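Local coordinates for protein benzoylformate decarboxylase (PDB 4Q9D) that belongs to the thiamine pyrophosphate-dependent enzyme family and holds a magnesium ion in its C-terminal cofactor-binding domain, at residues 412-417 with 450-456. Numbering follows the deposited sequence.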
loop_
_atom_site.group_PDB
_atom_site.type_symbol
_atom_site.label_atom_id
_atom_site.label_comp_id
_atom_site.label_asym_id
_atom_site.label_seq_id
_atom_site.Cartn_x
_atom_site.Cartn_y
_atom_site.Cartn_z
ATOM N N ALA B 412 -13.655 -12.449 -26.083
ATOM C CA ALA B 412 -14.109 -12.761 -27.443
ATOM C C ALA B 412 -14.882 -11.586 -28.077
ATOM O O ALA B 412 -14.734 -11.304 -29.264
ATOM C CB ALA B 412 -14.975 -14.026 -27.449
ATOM N N VAL B 413 -15.740 -10.942 -27.287
ATOM C CA VAL B 413 -16.512 -9.796 -27.747
ATOM C C VAL B 413 -15.537 -8.660 -28.085
ATOM O O VAL B 413 -15.639 -8.024 -29.136
ATOM C CB VAL B 413 -17.514 -9.313 -26.661
ATOM C CG1 VAL B 413 -18.309 -8.076 -27.156
ATOM C CG2 VAL B 413 -18.477 -10.423 -26.283
ATOM N N GLY B 414 -14.574 -8.414 -27.190
ATOM C CA GLY B 414 -13.529 -7.434 -27.460
ATOM C C GLY B 414 -12.694 -7.726 -28.707
ATOM O O GLY B 414 -12.400 -6.830 -29.486
ATOM N N ILE B 415 -12.295 -8.987 -28.886
ATOM C CA ILE B 415 -11.515 -9.371 -30.061
ATOM C C ILE B 415 -12.304 -9.132 -31.349
ATOM O O ILE B 415 -11.775 -8.602 -32.323
ATOM C CB ILE B 415 -11.074 -10.862 -29.974
ATOM C CG1 ILE B 415 -10.003 -11.032 -28.877
ATOM C CG2 ILE B 415 -10.530 -11.340 -31.329
ATOM C CD1 ILE B 415 -9.998 -12.468 -28.228
ATOM N N ALA B 416 -13.579 -9.506 -31.352
ATOM C CA ALA B 416 -14.388 -9.296 -32.558
ATOM C C ALA B 416 -14.616 -7.803 -32.844
ATOM O O ALA B 416 -14.571 -7.376 -34.005
ATOM C CB ALA B 416 -15.715 -10.048 -32.464
ATOM N N LEU B 417 -14.836 -7.004 -31.794
ATOM C CA LEU B 417 -14.914 -5.545 -31.964
ATOM C C LEU B 417 -13.600 -5.038 -32.516
ATOM O O LEU B 417 -13.580 -4.166 -33.377
ATOM C CB LEU B 417 -15.218 -4.840 -30.638
ATOM C CG LEU B 417 -16.661 -4.973 -30.176
ATOM C CD1 LEU B 417 -16.808 -4.608 -28.684
ATOM C CD2 LEU B 417 -17.560 -4.103 -31.052
ATOM N N HIS B 450 -23.915 -5.596 -30.816
ATOM C CA HIS B 450 -23.036 -5.155 -31.902
ATOM C C HIS B 450 -22.970 -6.145 -33.062
ATOM O O HIS B 450 -22.144 -5.979 -33.963
ATOM C CB HIS B 450 -21.626 -4.845 -31.386
ATOM C CG HIS B 450 -21.594 -3.712 -30.417
ATOM N ND1 HIS B 450 -21.174 -2.452 -30.768
ATOM C CD2 HIS B 450 -21.982 -3.638 -29.122
ATOM C CE1 HIS B 450 -21.296 -1.644 -29.727
ATOM N NE2 HIS B 450 -21.786 -2.338 -28.718
ATOM N N LYS B 451 -23.842 -7.158 -33.027
ATOM C CA LYS B 451 -23.937 -8.157 -34.092
ATOM C C LYS B 451 -22.565 -8.716 -34.458
ATOM O O LYS B 451 -22.167 -8.691 -35.613
ATOM C CB LYS B 451 -24.591 -7.547 -35.330
ATOM C CG LYS B 451 -26.066 -7.166 -35.135
ATOM C CD LYS B 451 -26.557 -6.421 -36.382
ATOM C CE LYS B 451 -28.021 -6.048 -36.280
ATOM N NZ LYS B 451 -28.250 -5.113 -35.154
ATOM N N LEU B 452 -21.833 -9.208 -33.466
ATOM C CA LEU B 452 -20.479 -9.674 -33.715
ATOM C C LEU B 452 -20.466 -11.126 -34.239
ATOM O O LEU B 452 -21.298 -11.943 -33.828
ATOM C CB LEU B 452 -19.649 -9.521 -32.433
ATOM C CG LEU B 452 -19.513 -8.057 -31.988
ATOM C CD1 LEU B 452 -18.937 -7.957 -30.563
ATOM C CD2 LEU B 452 -18.639 -7.319 -32.975
ATOM N N PRO B 453 -19.524 -11.448 -35.150
ATOM C CA PRO B 453 -19.417 -12.828 -35.649
ATOM C C PRO B 453 -18.654 -13.680 -34.650
ATOM O O PRO B 453 -17.473 -14.021 -34.839
ATOM C CB PRO B 453 -18.627 -12.683 -36.962
ATOM C CG PRO B 453 -17.711 -11.486 -36.680
ATOM C CD PRO B 453 -18.546 -10.540 -35.791
ATOM N N ILE B 454 -19.358 -14.054 -33.588
ATOM C CA ILE B 454 -18.787 -14.904 -32.576
ATOM C C ILE B 454 -19.663 -16.134 -32.400
ATOM O O ILE B 454 -20.882 -16.033 -32.236
ATOM C CB ILE B 454 -18.677 -14.189 -31.220
ATOM C CG1 ILE B 454 -17.933 -12.851 -31.359
ATOM C CG2 ILE B 454 -17.992 -15.116 -30.202
ATOM C CD1 ILE B 454 -17.973 -12.055 -30.064
ATOM N N VAL B 455 -19.030 -17.296 -32.424
ATOM C CA VAL B 455 -19.737 -18.538 -32.144
ATOM C C VAL B 455 -19.231 -19.049 -30.812
ATOM O O VAL B 455 -18.069 -19.446 -30.696
ATOM C CB VAL B 455 -19.479 -19.612 -33.242
ATOM C CG1 VAL B 455 -20.266 -20.868 -32.923
ATOM C CG2 VAL B 455 -19.850 -19.062 -34.631
ATOM N N PHE B 456 -20.085 -19.000 -29.797
ATOM C CA PHE B 456 -19.726 -19.480 -28.464
ATOM C C PHE B 456 -20.141 -20.954 -28.410
ATOM O O PHE B 456 -21.331 -21.270 -28.503
ATOM C CB PHE B 456 -20.507 -18.702 -27.370
ATOM C CG PHE B 456 -20.189 -17.217 -27.316
ATOM C CD1 PHE B 456 -19.043 -16.752 -26.667
ATOM C CD2 PHE B 456 -21.027 -16.295 -27.918
ATOM C CE1 PHE B 456 -18.745 -15.372 -26.605
ATOM C CE2 PHE B 456 -20.738 -14.901 -27.867
ATOM C CZ PHE B 456 -19.587 -14.454 -27.220
#
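Here helix 408-421 packs on the parallel beta-sheet of the alpha/beta C-terminal thiamine pyrophosphate-binding domain; its residues 412-417 run nearly antiparallel (163°) to strand 454-456, the axes of these short segments coming within 9.7 Å of each other. Start at Leu452, the residue most covered by the partner segment. It follows Lys451, whose positive phi marks the Schellman motif ending helix 443-449, and its side chain slots between Val413 and Leu417: Leu452 CD1 lies 3.5 Å from Val413 CG1 and 3.8 Å from Leu417 CG. Ala416 comes next. With only a methyl to place, it lets the backbones close in, Ala416 CA 6.2 Å from Leu452 CA, while Ala416 CB touches Leu452 CB at 4.0 Å and Ile454 CG1 at 3.7 Å. No hydrogen bond crosses this apolar seam; Arg420, one turn further along the helix, donates a hydrogen bond to His450 O. The same Val413 and Leu417 also touch Met56 and Phe60 of helix 50-64. Where the strand begins, Ile454 pushes its CD1 against the helix backbone, 3.4 Å from Ala412 O and 3.6 Å from Val413 CA.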